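Local coordinates for protein MaoC-like dehydratase (Phytophthora Capsici, PDB 3KH8) that probably acts as a hydro-lyase of the MaoC-like, hot dog fold family, adding water to or removing it from an acyl-thioester substrate, at residues I42-T53 against G141-F152; K155-T165 against A175-I183. All blocks are in the same frame, centred on the assembly; numbering follows the deposited sequence.

Contact 1: residues I42-T53 against G141-F152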
ATOM      1  N   ILE A  42     -20.184  32.309   8.512  1.00 44.40           N
ATOM      2  CA  ILE A  42     -19.400  31.070   8.444  1.00 43.69           C
ATOM      3  C   ILE A  42     -20.112  29.897   9.124  1.00 43.15           C
ATOM      4  O   ILE A  42     -20.241  28.822   8.534  1.00 43.08           O
ATOM      5  CB  ILE A  42     -17.972  31.261   9.034  1.00 43.75           C
ATOM      6  CG1 ILE A  42     -17.175  32.263   8.192  1.00 43.74           C
ATOM      7  CG2 ILE A  42     -17.221  29.929   9.112  1.00 43.65           C
ATOM      8  CD1 ILE A  42     -16.005  32.901   8.920  1.00 43.82           C
ATOM      9  N   LEU A  43     -20.585  30.116  10.350  1.00 42.44           N
ATOM     10  CA  LEU A  43     -21.264  29.071  11.122  1.00 41.76           C
ATOM     11  C   LEU A  43     -22.651  28.726  10.583  1.00 41.30           C
ATOM     12  O   LEU A  43     -23.196  27.666  10.899  1.00 41.21           O
ATOM     13  CB  LEU A  43     -21.358  29.454  12.605  1.00 41.82           C
ATOM     14  CG  LEU A  43     -20.065  29.581  13.417  1.00 41.91           C
ATOM     15  CD1 LEU A  43     -20.389  29.944  14.855  1.00 42.09           C
ATOM     16  CD2 LEU A  43     -19.234  28.304  13.368  1.00 41.84           C
ATOM     17  N   ASN A  44     -23.215  29.620   9.775  1.00 40.70           N
ATOM     18  CA  ASN A  44     -24.528  29.395   9.178  1.00 40.29           C
ATOM     19  C   ASN A  44     -24.452  28.764   7.786  1.00 39.71           C
ATOM     20  O   ASN A  44     -25.464  28.303   7.251  1.00 39.60           O
ATOM     21  CB  ASN A  44     -25.333  30.698   9.130  1.00 40.51           C
ATOM     22  CG  ASN A  44     -26.826  30.455   9.046  1.00 41.05           C
ATOM     23  OD1 ASN A  44     -27.406  29.786   9.903  1.00 42.28           O
ATOM     24  ND2 ASN A  44     -27.457  30.999   8.011  1.00 41.45           N
ATOM     25  N   SER A  45     -23.250  28.749   7.209  1.00 38.95           N
ATOM     26  CA  SER A  45     -23.006  28.112   5.913  1.00 38.28           C
ATOM     27  C   SER A  45     -23.578  26.691   5.923  1.00 37.57           C
ATOM     28  O   SER A  45     -23.326  25.932   6.863  1.00 37.56           O
ATOM     29  CB  SER A  45     -21.507  28.092   5.607  1.00 38.20           C
ATOM     30  OG  SER A  45     -21.268  27.826   4.239  1.00 38.81           O
ATOM     31  N   PRO A  46     -24.365  26.332   4.890  1.00 37.04           N
ATOM     32  CA  PRO A  46     -25.126  25.080   4.950  1.00 36.48           C
ATOM     33  C   PRO A  46     -24.212  23.863   4.914  1.00 35.78           C
ATOM     34  O   PRO A  46     -23.124  23.929   4.335  1.00 35.58           O
ATOM     35  CB  PRO A  46     -26.002  25.126   3.689  1.00 36.49           C
ATOM     36  CG  PRO A  46     -25.800  26.488   3.086  1.00 36.94           C
ATOM     37  CD  PRO A  46     -24.479  26.973   3.569  1.00 37.06           C
ATOM     38  N   GLU A  47     -24.644  22.771   5.540  1.00 35.03           N
ATOM     39  CA  GLU A  47     -23.855  21.541   5.552  1.00 34.46           C
ATOM     40  C   GLU A  47     -23.742  20.948   4.148  1.00 33.73           C
ATOM     41  O   GLU A  47     -24.666  21.050   3.340  1.00 33.82           O
ATOM     42  CB  GLU A  47     -24.423  20.509   6.541  1.00 34.51           C
ATOM     43  CG  GLU A  47     -25.772  19.908   6.159  1.00 35.29           C
ATOM     44  CD  GLU A  47     -26.103  18.627   6.913  1.00 36.20           C
ATOM     45  OE1 GLU A  47     -25.563  18.409   8.022  1.00 35.83           O
ATOM     46  OE2 GLU A  47     -26.918  17.834   6.392  1.00 36.99           O
ATOM     47  N   ALA A  48     -22.591  20.352   3.861  1.00 32.78           N
ATOM     48  CA  ALA A  48     -22.384  19.647   2.606  1.00 31.74           C
ATOM     49  C   ALA A  48     -22.573  18.155   2.838  1.00 31.08           C
ATOM     50  O   ALA A  48     -22.152  17.616   3.868  1.00 31.02           O
ATOM     51  CB  ALA A  48     -21.003  19.938   2.049  1.00 31.84           C
ATOM     52  N   THR A  49     -23.230  17.499   1.890  1.00 29.98           N
ATOM     53  CA  THR A  49     -23.476  16.066   1.978  1.00 29.06           C
ATOM     54  C   THR A  49     -22.784  15.354   0.820  1.00 28.03           C
ATOM     55  O   THR A  49     -22.876  15.786  -0.329  1.00 27.93           O
ATOM     56  CB  THR A  49     -24.989  15.753   1.993  1.00 29.30           C
ATOM     57  OG1 THR A  49     -25.612  16.465   3.069  1.00 29.97           O
ATOM     58  CG2 THR A  49     -25.236  14.265   2.182  1.00 29.22           C
ATOM     59  N   TYR A  50     -22.070  14.281   1.136  1.00 26.79           N
ATOM     60  CA  TYR A  50     -21.396  13.479   0.118  1.00 25.49           C
ATOM     61  C   TYR A  50     -21.421  11.998   0.477  1.00 24.61           C
ATOM     62  O   TYR A  50     -21.909  11.611   1.541  1.00 24.45           O
ATOM     63  CB  TYR A  50     -19.960  13.974  -0.123  1.00 25.51           C
ATOM     64  CG  TYR A  50     -19.028  13.826   1.062  1.00 24.99           C
ATOM     65  CD1 TYR A  50     -18.185  12.719   1.175  1.00 24.64           C
ATOM     66  CD2 TYR A  50     -18.982  14.797   2.064  1.00 24.60           C
ATOM     67  CE1 TYR A  50     -17.322  12.576   2.261  1.00 24.11           C
ATOM     68  CE2 TYR A  50     -18.124  14.663   3.158  1.00 24.23           C
ATOM     69  CZ  TYR A  50     -17.297  13.550   3.246  1.00 24.36           C
ATOM     70  OH  TYR A  50     -16.446  13.409   4.314  1.00 24.07           O
ATOM     71  N   THR A  51     -20.895  11.181  -0.428  1.00 23.58           N
ATOM     72  CA  THR A  51     -20.863   9.741  -0.254  1.00 22.53           C
ATOM     73  C   THR A  51     -19.417   9.266  -0.196  1.00 21.60           C
ATOM     74  O   THR A  51     -18.562   9.762  -0.929  1.00 21.19           O
ATOM     75  CB  THR A  51     -21.619   9.031  -1.397  1.00 22.73           C
ATOM     76  OG1 THR A  51     -22.929   9.597  -1.506  1.00 23.22           O
ATOM     77  CG2 THR A  51     -21.753   7.547  -1.127  1.00 22.64           C
ATOM     78  N   ALA A  52     -19.154   8.318   0.697  1.00 20.84           N
ATOM     79  CA  ALA A  52     -17.835   7.705   0.803  1.00 20.29           C
ATOM     80  C   ALA A  52     -17.965   6.193   0.710  1.00 19.86           C
ATOM     81  O   ALA A  52     -18.876   5.595   1.290  1.00 19.83           O
ATOM     82  CB  ALA A  52     -17.152   8.111   2.101  1.00 20.29           C
ATOM     83  N   THR A  53     -17.047   5.585  -0.032  1.00 19.06           N
ATOM     84  CA  THR A  53     -17.052   4.147  -0.256  1.00 18.25           C
ATOM     85  C   THR A  53     -15.639   3.606  -0.084  1.00 17.51           C
ATOM     86  O   THR A  53     -14.674   4.211  -0.550  1.00 17.50           O
ATOM     87  CB  THR A  53     -17.606   3.816  -1.668  1.00 18.48           C
ATOM     88  OG1 THR A  53     -18.970   4.251  -1.751  1.00 18.57           O
ATOM     89  CG2 THR A  53     -17.544   2.318  -1.964  1.00 18.52           C
ATOM     90  N   GLY A 141     -18.014  -1.015   2.532  1.00 19.62           N
ATOM     91  CA  GLY A 141     -19.214  -0.253   2.850  1.00 19.79           C
ATOM     92  C   GLY A 141     -19.335   1.078   2.141  1.00 19.85           C
ATOM     93  O   GLY A 141     -18.374   1.589   1.570  1.00 19.80           O
ATOM     94  N   THR A 142     -20.539   1.631   2.190  1.00 19.78           N
ATOM     95  CA  THR A 142     -20.832   2.930   1.619  1.00 19.97           C
ATOM     96  C   THR A 142     -21.499   3.768   2.704  1.00 19.88           C
ATOM     97  O   THR A 142     -22.428   3.312   3.367  1.00 19.60           O
ATOM     98  CB  THR A 142     -21.742   2.803   0.372  1.00 20.01           C
ATOM     99  OG1 THR A 142     -21.008   2.177  -0.686  1.00 20.15           O
ATOM    100  CG2 THR A 142     -22.218   4.167  -0.104  1.00 19.81           C
ATOM    101  N   LEU A 143     -21.004   4.987   2.882  1.00 20.23           N
ATOM    102  CA  LEU A 143     -21.466   5.860   3.953  1.00 20.81           C
ATOM    103  C   LEU A 143     -21.864   7.220   3.420  1.00 20.94           C
ATOM    104  O   LEU A 143     -21.326   7.683   2.413  1.00 21.11           O
ATOM    105  CB  LEU A 143     -20.367   6.036   5.008  1.00 20.70           C
ATOM    106  CG  LEU A 143     -19.787   4.796   5.696  1.00 21.35           C
ATOM    107  CD1 LEU A 143     -18.520   5.169   6.434  1.00 20.82           C
ATOM    108  CD2 LEU A 143     -20.795   4.156   6.649  1.00 21.86           C
ATOM    109  N   THR A 144     -22.819   7.850   4.100  1.00 21.25           N
ATOM    110  CA  THR A 144     -23.150   9.243   3.855  1.00 21.87           C
ATOM    111  C   THR A 144     -22.313  10.120   4.784  1.00 22.21           C
ATOM    112  O   THR A 144     -22.314   9.928   6.001  1.00 22.07           O
ATOM    113  CB  THR A 144     -24.657   9.518   4.086  1.00 21.83           C
ATOM    114  OG1 THR A 144     -25.426   8.779   3.132  1.00 22.32           O
ATOM    115  CG2 THR A 144     -24.973  11.000   3.926  1.00 22.03           C
ATOM    116  N   GLY A 145     -21.589  11.067   4.198  1.00 23.01           N
ATOM    117  CA  GLY A 145     -20.830  12.048   4.964  1.00 24.11           C
ATOM    118  C   GLY A 145     -21.529  13.392   4.996  1.00 24.95           C
ATOM    119  O   GLY A 145     -21.978  13.890   3.960  1.00 24.83           O
ATOM    120  N   LYS A 146     -21.627  13.971   6.190  1.00 25.65           N
ATOM    121  CA  LYS A 146     -22.192  15.308   6.369  1.00 26.46           C
ATOM    122  C   LYS A 146     -21.163  16.201   7.046  1.00 26.69           C
ATOM    123  O   LYS A 146     -20.768  15.953   8.189  1.00 26.44           O
ATOM    124  CB  LYS A 146     -23.479  15.258   7.198  1.00 26.53           C
ATOM    125  CG  LYS A 146     -24.626  14.510   6.542  1.00 28.14           C
ATOM    126  CD  LYS A 146     -25.917  14.695   7.322  1.00 30.30           C
ATOM    127  CE  LYS A 146     -27.036  13.793   6.799  1.00 32.24           C
ATOM    128  NZ  LYS A 146     -27.354  14.020   5.359  1.00 33.37           N
ATOM    129  N   THR A 147     -20.723  17.233   6.334  1.00 27.17           N
ATOM    130  CA  THR A 147     -19.673  18.110   6.843  1.00 27.84           C
ATOM    131  C   THR A 147     -20.141  19.549   7.057  1.00 28.06           C
ATOM    132  O   THR A 147     -20.895  20.098   6.250  1.00 27.90           O
ATOM    133  CB  THR A 147     -18.379  18.042   5.985  1.00 27.92           C
ATOM    134  OG1 THR A 147     -17.513  19.138   6.314  1.00 28.98           O
ATOM    135  CG2 THR A 147     -18.691  18.083   4.509  1.00 27.91           C
ATOM    136  N   LYS A 148     -19.684  20.137   8.161  1.00 28.34           N
ATOM    137  CA  LYS A 148     -20.083  21.478   8.564  1.00 28.79           C
ATOM    138  C   LYS A 148     -19.006  22.135   9.423  1.00 28.90           C
ATOM    139  O   LYS A 148     -18.427  21.491  10.304  1.00 28.65           O
ATOM    140  CB  LYS A 148     -21.393  21.418   9.351  1.00 28.93           C
ATOM    141  CG  LYS A 148     -22.167  22.721   9.360  1.00 30.08           C
ATOM    142  CD  LYS A 148     -23.123  22.790  10.538  1.00 30.96           C
ATOM    143  CE  LYS A 148     -24.237  23.811  10.295  1.00 31.54           C
ATOM    144  NZ  LYS A 148     -23.728  25.130   9.822  1.00 31.50           N
ATOM    145  N   VAL A 149     -18.747  23.415   9.163  1.00 29.12           N
ATOM    146  CA  VAL A 149     -17.867  24.213  10.020  1.00 29.45           C
ATOM    147  C   VAL A 149     -18.628  24.546  11.306  1.00 29.68           C
ATOM    148  O   VAL A 149     -19.698  25.156  11.256  1.00 29.89           O
ATOM    149  CB  VAL A 149     -17.388  25.504   9.314  1.00 29.31           C
ATOM    150  CG1 VAL A 149     -16.553  26.366  10.265  1.00 29.63           C
ATOM    151  CG2 VAL A 149     -16.586  25.167   8.064  1.00 29.23           C
ATOM    152  N   ILE A 150     -18.078  24.129  12.448  1.00 29.96           N
ATOM    153  CA  ILE A 150     -18.766  24.263  13.742  1.00 30.21           C
ATOM    154  C   ILE A 150     -18.123  25.278  14.698  1.00 30.73           C
ATOM    155  O   ILE A 150     -18.728  25.655  15.704  1.00 30.59           O
ATOM    156  CB  ILE A 150     -18.944  22.894  14.461  1.00 30.10           C
ATOM    157  CG1 ILE A 150     -17.583  22.233  14.731  1.00 29.93           C
ATOM    158  CG2 ILE A 150     -19.873  21.984  13.653  1.00 29.74           C
ATOM    159  CD1 ILE A 150     -17.636  21.061  15.697  1.00 29.24           C
ATOM    160  N   SER A 151     -16.900  25.701  14.383  1.00 31.38           N
ATOM    161  CA  SER A 151     -16.186  26.698  15.178  1.00 32.22           C
ATOM    162  C   SER A 151     -15.304  27.591  14.322  1.00 33.10           C
ATOM    163  O   SER A 151     -14.722  27.145  13.333  1.00 33.07           O
ATOM    164  CB  SER A 151     -15.323  26.030  16.255  1.00 31.96           C
ATOM    165  OG  SER A 151     -16.119  25.385  17.229  1.00 30.71           O
ATOM    166  N   PHE A 152     -15.212  28.856  14.722  1.00 34.26           N
ATOM    167  CA  PHE A 152     -14.277  29.806  14.137  1.00 35.49           C
ATOM    168  C   PHE A 152     -13.788  30.708  15.267  1.00 36.46           C
ATOM    169  O   PHE A 152     -14.402  31.737  15.568  1.00 36.69           O
ATOM    170  CB  PHE A 152     -14.950  30.616  13.025  1.00 35.45           C
ATOM    171  CG  PHE A 152     -13.991  31.165  12.003  1.00 35.71           C
ATOM    172  CD1 PHE A 152     -13.602  30.394  10.910  1.00 35.64           C
ATOM    173  CD2 PHE A 152     -13.484  32.454  12.127  1.00 35.79           C
ATOM    174  CE1 PHE A 152     -12.718  30.897   9.962  1.00 35.87           C
ATOM    175  CE2 PHE A 152     -12.597  32.967  11.181  1.00 35.88           C
ATOM    176  CZ  PHE A 152     -12.216  32.188  10.096  1.00 36.05           C
TER
HETATM  177  O   HOH W   1     -21.322  26.124   8.839  1.00 42.97           O
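Tyr-50 lays its ring over the backbone of Gly-145. The CA of Gly-145 sits above the ring centre, a CH-pi contact 4.2 Å from the centroid. CG of Tyr-50 stands between its backbone N and carbonyl carbon (chi1 65°), which folds the ring across the partner strand. CG2 of Thr-147 meets the edge of the ring in its plane, 3.7 Å from CE2 of Tyr-50. Paired backbone hydrogen bonds link Ala-48, Tyr-50 and Ala-52 to Thr-147, Gly-145 and Leu-143 in antiparallel register. On the other face, the CG2 methyls of Thr-51 and Thr-142 touch, and OG1 of Thr-53 and OG1 of Thr-142 are hydrogen-bonded at 3.1 Å. OG1 of Thr-53 also bonds to Gln-96. Glu-47 crosses Lys-146 in a long salt bridge, OE2 to NZ 4.0 Å.

At the helical end, Lys-148 bends at its last torsion (chi4 -49°) and turns its ammonium into the backbone. NZ of Lys-148 gives hydrogen bonds to Leu-43 O (2.8 Å) and Ser-45 O (3.1 Å), coming from above the first carbonyl's plane. A water accepts a third bond from it. Further on, CD1 of Ile-42 stands almost exactly over the centre of the Phe-152 ring, 3.8 Å from the centroid, and CG2 of Ile-42 meets CG1 of Val-149.

The strand pair belongs to the antiparallel sheet of the hot dog fold. Strand 48-54 borders strand 141-154, which also pairs with strand 158-169 and with the short strand 192-193. Helix 91-94 covers Tyr-50, Ala-52 and Leu-143, and Phe-152 also meets Tyr-189.

Contact 2: residues K155-T165 against A175-I183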
ATOM      1  N   LYS A 155      -7.740  32.884  18.396  1.00 42.00           N
ATOM      2  CA  LYS A 155      -6.804  32.377  19.399  1.00 42.54           C
ATOM      3  C   LYS A 155      -5.830  33.449  19.893  1.00 42.73           C
ATOM      4  O   LYS A 155      -5.017  33.193  20.785  1.00 42.94           O
ATOM      5  CB  LYS A 155      -6.031  31.169  18.849  1.00 42.62           C
ATOM      6  CG  LYS A 155      -6.858  29.894  18.710  1.00 43.01           C
ATOM      7  CD  LYS A 155      -7.117  29.233  20.058  1.00 43.59           C
ATOM      8  CE  LYS A 155      -7.862  27.921  19.886  1.00 43.78           C
ATOM      9  NZ  LYS A 155      -8.194  27.293  21.192  1.00 43.93           N
ATOM     10  N   GLY A 156      -5.923  34.647  19.320  1.00 42.87           N
ATOM     11  CA  GLY A 156      -5.022  35.744  19.664  1.00 42.85           C
ATOM     12  C   GLY A 156      -3.806  35.762  18.757  1.00 42.83           C
ATOM     13  O   GLY A 156      -3.440  36.808  18.218  1.00 43.11           O
ATOM     14  N   LYS A 157      -3.181  34.599  18.595  1.00 42.56           N
ATOM     15  CA  LYS A 157      -2.043  34.440  17.693  1.00 42.16           C
ATOM     16  C   LYS A 157      -2.483  33.893  16.330  1.00 41.73           C
ATOM     17  O   LYS A 157      -1.700  33.875  15.378  1.00 41.75           O
ATOM     18  CB  LYS A 157      -0.968  33.551  18.335  1.00 42.26           C
ATOM     19  CG  LYS A 157      -0.211  34.235  19.476  1.00 42.46           C
ATOM     20  CD  LYS A 157       0.621  33.258  20.302  1.00 42.57           C
ATOM     21  CE  LYS A 157       1.250  33.961  21.503  1.00 42.96           C
ATOM     22  NZ  LYS A 157       1.832  33.014  22.503  1.00 42.46           N
ATOM     23  N   GLY A 158      -3.742  33.462  16.243  1.00 41.17           N
ATOM     24  CA  GLY A 158      -4.313  32.970  14.988  1.00 40.28           C
ATOM     25  C   GLY A 158      -5.777  32.573  15.073  1.00 39.55           C
ATOM     26  O   GLY A 158      -6.482  32.951  16.012  1.00 39.71           O
ATOM     27  N   THR A 159      -6.226  31.804  14.082  1.00 38.63           N
ATOM     28  CA  THR A 159      -7.615  31.345  13.987  1.00 37.56           C
ATOM     29  C   THR A 159      -7.704  29.819  14.038  1.00 36.59           C
ATOM     30  O   THR A 159      -6.981  29.132  13.321  1.00 36.50           O
ATOM     31  CB  THR A 159      -8.276  31.851  12.674  1.00 37.61           C
ATOM     32  OG1 THR A 159      -8.618  33.234  12.812  1.00 37.95           O
ATOM     33  CG2 THR A 159      -9.547  31.061  12.337  1.00 37.67           C
ATOM     34  N   LEU A 160      -8.586  29.294  14.886  1.00 35.49           N
ATOM     35  CA  LEU A 160      -8.902  27.865  14.854  1.00 34.30           C
ATOM     36  C   LEU A 160     -10.266  27.616  14.215  1.00 33.26           C
ATOM     37  O   LEU A 160     -11.306  27.959  14.788  1.00 33.16           O
ATOM     38  CB  LEU A 160      -8.837  27.229  16.248  1.00 34.51           C
ATOM     39  CG  LEU A 160      -9.168  25.727  16.303  1.00 34.72           C
ATOM     40  CD1 LEU A 160      -8.041  24.874  15.723  1.00 34.74           C
ATOM     41  CD2 LEU A 160      -9.500  25.283  17.721  1.00 34.96           C
ATOM     42  N   MET A 161     -10.247  27.028  13.021  1.00 31.99           N
ATOM     43  CA  MET A 161     -11.469  26.599  12.349  1.00 30.73           C
ATOM     44  C   MET A 161     -11.686  25.104  12.572  1.00 29.58           C
ATOM     45  O   MET A 161     -10.827  24.286  12.238  1.00 29.39           O
ATOM     46  CB  MET A 161     -11.409  26.911  10.849  1.00 30.83           C
ATOM     47  CG  MET A 161     -12.725  26.661  10.118  1.00 31.63           C
ATOM     48  SD  MET A 161     -12.712  27.147   8.380  1.00 33.90           S
ATOM     49  CE  MET A 161     -11.745  25.832   7.640  1.00 32.89           C
ATOM     50  N   GLU A 162     -12.835  24.757  13.142  1.00 28.26           N
ATOM     51  CA  GLU A 162     -13.187  23.357  13.363  1.00 27.00           C
ATOM     52  C   GLU A 162     -14.228  22.896  12.351  1.00 26.25           C
ATOM     53  O   GLU A 162     -15.294  23.500  12.235  1.00 25.90           O
ATOM     54  CB  GLU A 162     -13.697  23.131  14.785  1.00 26.92           C
ATOM     55  CG  GLU A 162     -12.648  23.319  15.876  1.00 26.36           C
ATOM     56  CD  GLU A 162     -13.129  22.835  17.234  1.00 25.63           C
ATOM     57  OE1 GLU A 162     -14.270  23.165  17.623  1.00 24.92           O
ATOM     58  OE2 GLU A 162     -12.362  22.124  17.917  1.00 24.86           O
ATOM     59  N   THR A 163     -13.897  21.832  11.622  1.00 25.48           N
ATOM     60  CA  THR A 163     -14.797  21.234  10.633  1.00 24.72           C
ATOM     61  C   THR A 163     -15.213  19.837  11.085  1.00 24.49           C
ATOM     62  O   THR A 163     -14.373  18.945  11.260  1.00 23.96           O
ATOM     63  CB  THR A 163     -14.150  21.172   9.225  1.00 24.85           C
ATOM     64  OG1 THR A 163     -13.822  22.497   8.790  1.00 24.89           O
ATOM     65  CG2 THR A 163     -15.093  20.530   8.206  1.00 24.51           C
ATOM     66  N   GLN A 164     -16.518  19.665  11.276  1.00 23.93           N
ATOM     67  CA  GLN A 164     -17.088  18.408  11.718  1.00 23.71           C
ATOM     68  C   GLN A 164     -17.551  17.572  10.530  1.00 23.46           C
ATOM     69  O   GLN A 164     -18.111  18.099   9.571  1.00 23.01           O
ATOM     70  CB  GLN A 164     -18.260  18.673  12.663  1.00 23.90           C
ATOM     71  CG  GLN A 164     -18.971  17.430  13.175  1.00 24.87           C
ATOM     72  CD  GLN A 164     -20.109  17.769  14.120  1.00 27.05           C
ATOM     73  OE1 GLN A 164     -19.898  18.375  15.166  1.00 27.92           O
ATOM     74  NE2 GLN A 164     -21.325  17.378  13.750  1.00 28.54           N
ATOM     75  N   THR A 165     -17.307  16.269  10.611  1.00 23.08           N
ATOM     76  CA  THR A 165     -17.812  15.320   9.628  1.00 23.10           C
ATOM     77  C   THR A 165     -18.529  14.192  10.352  1.00 23.21           C
ATOM     78  O   THR A 165     -17.961  13.548  11.234  1.00 22.94           O
ATOM     79  CB  THR A 165     -16.679  14.749   8.744  1.00 22.75           C
ATOM     80  OG1 THR A 165     -16.029  15.821   8.058  1.00 22.43           O
ATOM     81  CG2 THR A 165     -17.234  13.764   7.715  1.00 23.27           C
ATOM     82  N   ALA A 175     -19.530   7.231  12.649  1.00 23.22           N
ATOM     83  CA  ALA A 175     -18.373   7.993  13.136  1.00 22.75           C
ATOM     84  C   ALA A 175     -18.575   9.500  13.070  1.00 22.49           C
ATOM     85  O   ALA A 175     -19.229  10.020  12.159  1.00 22.40           O
ATOM     86  CB  ALA A 175     -17.096   7.593  12.383  1.00 22.65           C
ATOM     87  N   LYS A 176     -17.996  10.193  14.048  1.00 22.18           N
ATOM     88  CA  LYS A 176     -17.984  11.648  14.078  1.00 22.00           C
ATOM     89  C   LYS A 176     -16.538  12.133  14.154  1.00 21.51           C
ATOM     90  O   LYS A 176     -15.786  11.747  15.057  1.00 21.11           O
ATOM     91  CB  LYS A 176     -18.802  12.159  15.266  1.00 22.12           C
ATOM     92  CG  LYS A 176     -18.899  13.675  15.376  1.00 23.74           C
ATOM     93  CD  LYS A 176     -19.732  14.062  16.586  1.00 26.05           C
ATOM     94  CE  LYS A 176     -19.590  15.536  16.900  1.00 27.94           C
ATOM     95  NZ  LYS A 176     -20.171  15.872  18.231  1.00 29.51           N
ATOM     96  N   LEU A 177     -16.157  12.963  13.189  1.00 20.97           N
ATOM     97  CA  LEU A 177     -14.809  13.511  13.121  1.00 20.86           C
ATOM     98  C   LEU A 177     -14.861  15.019  13.300  1.00 20.84           C
ATOM     99  O   LEU A 177     -15.757  15.678  12.775  1.00 20.35           O
ATOM    100  CB  LEU A 177     -14.152  13.195  11.770  1.00 21.01           C
ATOM    101  CG  LEU A 177     -14.281  11.807  11.129  1.00 21.44           C
ATOM    102  CD1 LEU A 177     -13.632  11.811   9.746  1.00 22.47           C
ATOM    103  CD2 LEU A 177     -13.672  10.726  11.996  1.00 22.63           C
ATOM    104  N   ILE A 178     -13.906  15.559  14.049  1.00 20.86           N
ATOM    105  CA  ILE A 178     -13.708  17.004  14.096  1.00 21.21           C
ATOM    106  C   ILE A 178     -12.255  17.323  13.771  1.00 21.85           C
ATOM    107  O   ILE A 178     -11.334  16.873  14.463  1.00 21.59           O
ATOM    108  CB  ILE A 178     -14.117  17.629  15.458  1.00 21.08           C
ATOM    109  CG1 ILE A 178     -15.594  17.345  15.754  1.00 20.80           C
ATOM    110  CG2 ILE A 178     -13.836  19.141  15.457  1.00 20.20           C
ATOM    111  CD1 ILE A 178     -15.986  17.511  17.215  1.00 21.74           C
ATOM    112  N   SER A 179     -12.071  18.088  12.699  1.00 22.61           N
ATOM    113  CA  SER A 179     -10.757  18.514  12.248  1.00 23.80           C
ATOM    114  C   SER A 179     -10.541  19.979  12.605  1.00 24.85           C
ATOM    115  O   SER A 179     -11.399  20.821  12.332  1.00 25.01           O
ATOM    116  CB  SER A 179     -10.634  18.322  10.735  1.00 23.70           C
ATOM    117  OG  SER A 179      -9.392  18.810  10.257  1.00 23.61           O
ATOM    118  N   GLY A 180      -9.396  20.277  13.213  1.00 26.01           N
ATOM    119  CA  GLY A 180      -9.040  21.647  13.564  1.00 27.85           C
ATOM    120  C   GLY A 180      -7.944  22.201  12.675  1.00 29.37           C
ATOM    121  O   GLY A 180      -6.830  21.673  12.651  1.00 29.08           O
ATOM    122  N   SER A 181      -8.269  23.257  11.931  1.00 31.06           N
ATOM    123  CA  SER A 181      -7.286  23.970  11.113  1.00 33.02           C
ATOM    124  C   SER A 181      -6.893  25.279  11.781  1.00 34.37           C
ATOM    125  O   SER A 181      -7.751  26.013  12.278  1.00 34.62           O
ATOM    126  CB  SER A 181      -7.828  24.246   9.709  1.00 32.91           C
ATOM    127  OG  SER A 181      -7.926  23.053   8.953  1.00 33.35           O
ATOM    128  N   PHE A 182      -5.596  25.566  11.799  1.00 36.18           N
ATOM    129  CA  PHE A 182      -5.100  26.806  12.385  1.00 37.98           C
ATOM    130  C   PHE A 182      -4.608  27.763  11.307  1.00 39.05           C
ATOM    131  O   PHE A 182      -3.781  27.402  10.473  1.00 39.20           O
ATOM    132  CB  PHE A 182      -4.002  26.529  13.416  1.00 37.99           C
ATOM    133  CG  PHE A 182      -3.635  27.725  14.255  1.00 38.76           C
ATOM    134  CD1 PHE A 182      -4.445  28.126  15.315  1.00 39.53           C
ATOM    135  CD2 PHE A 182      -2.472  28.444  13.993  1.00 39.52           C
ATOM    136  CE1 PHE A 182      -4.106  29.230  16.096  1.00 39.85           C
ATOM    137  CE2 PHE A 182      -2.124  29.546  14.769  1.00 39.75           C
ATOM    138  CZ  PHE A 182      -2.942  29.938  15.824  1.00 40.29           C
ATOM    139  N   ILE A 183      -5.146  28.979  11.330  1.00 40.61           N
ATOM    140  CA  ILE A 183      -4.736  30.038  10.414  1.00 42.03           C
ATOM    141  C   ILE A 183      -4.009  31.101  11.233  1.00 43.02           C
ATOM    142  O   ILE A 183      -4.642  31.933  11.890  1.00 43.22           O
ATOM    143  CB  ILE A 183      -5.949  30.651   9.669  1.00 41.97           C
ATOM    144  CG1 ILE A 183      -6.819  29.549   9.053  1.00 42.01           C
ATOM    145  CG2 ILE A 183      -5.482  31.640   8.597  1.00 42.23           C
ATOM    146  CD1 ILE A 183      -8.271  29.932   8.879  1.00 41.86           C
TER
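Strands 158-165 and 175-183 run antiparallel at 159°, 4.5 Å apart at their closest, with paired backbone hydrogen bonds from Thr-159/Ile-183 to Thr-165/Leu-177. The Thr-159 N to Ile-183 O bond is the most bent, with the donor above the carbonyl plane. Phe-182 packs at the end away from the hairpin turn, against the turn at 155-158. Its CG is anti to the backbone N (chi1 -169°), which carries the ring across to the other strand. CZ of Phe-182 lies 3.4 Å from CA of Gly-158. CB of Lys-155 meets the ring at its edge, in plane. On the opposite face, the side chains of Thr-159 and Ile-183 lie side by side, CG2 of Thr-159 3.9 Å from CD1 of Ile-183. Back on the face of Phe-182, CG2 of Ile-178 packs on CB of Glu-162 at 4.0 Å. The Glu-162 carboxylate is held elsewhere, by Arg-194 and Ser-151. Gln-164 and Lys-176 are both extended. OE1 of Gln-164 reaches CE of Lys-176 at 3.3 Å, nearer than its NZ. Across this hairpin, then, polar bonding is backbone to backbone. The side chains add apolar packing, and the buried Glu-162 charge is balanced by Arg-194, which probably keeps it ionised.

How the contacts relate
Contacts 1 and 2 lie in one antiparallel sheet, their centres about 14 Å apart. Strand 141-154 of contact 1 and strand 158-169 of contact 2 are neighbours, probably hydrogen-bonded through Lys-148 O to Gln-164 N and Ile-150 N to Glu-162 O. A classic beta bulge, in which Ile-150 and Ser-151 both face Glu-162, lies within this join. Contact 2 is the more buried and lies nearer the chain centre. It closes a sequence-local hairpin. Contact 1 pairs segments 88 residues apart, has more exposed residues, and adds lysine, carboxylate and water interactions to its backbone bonds. In both contacts an aromatic ring lies close to a glycine of the partner strand.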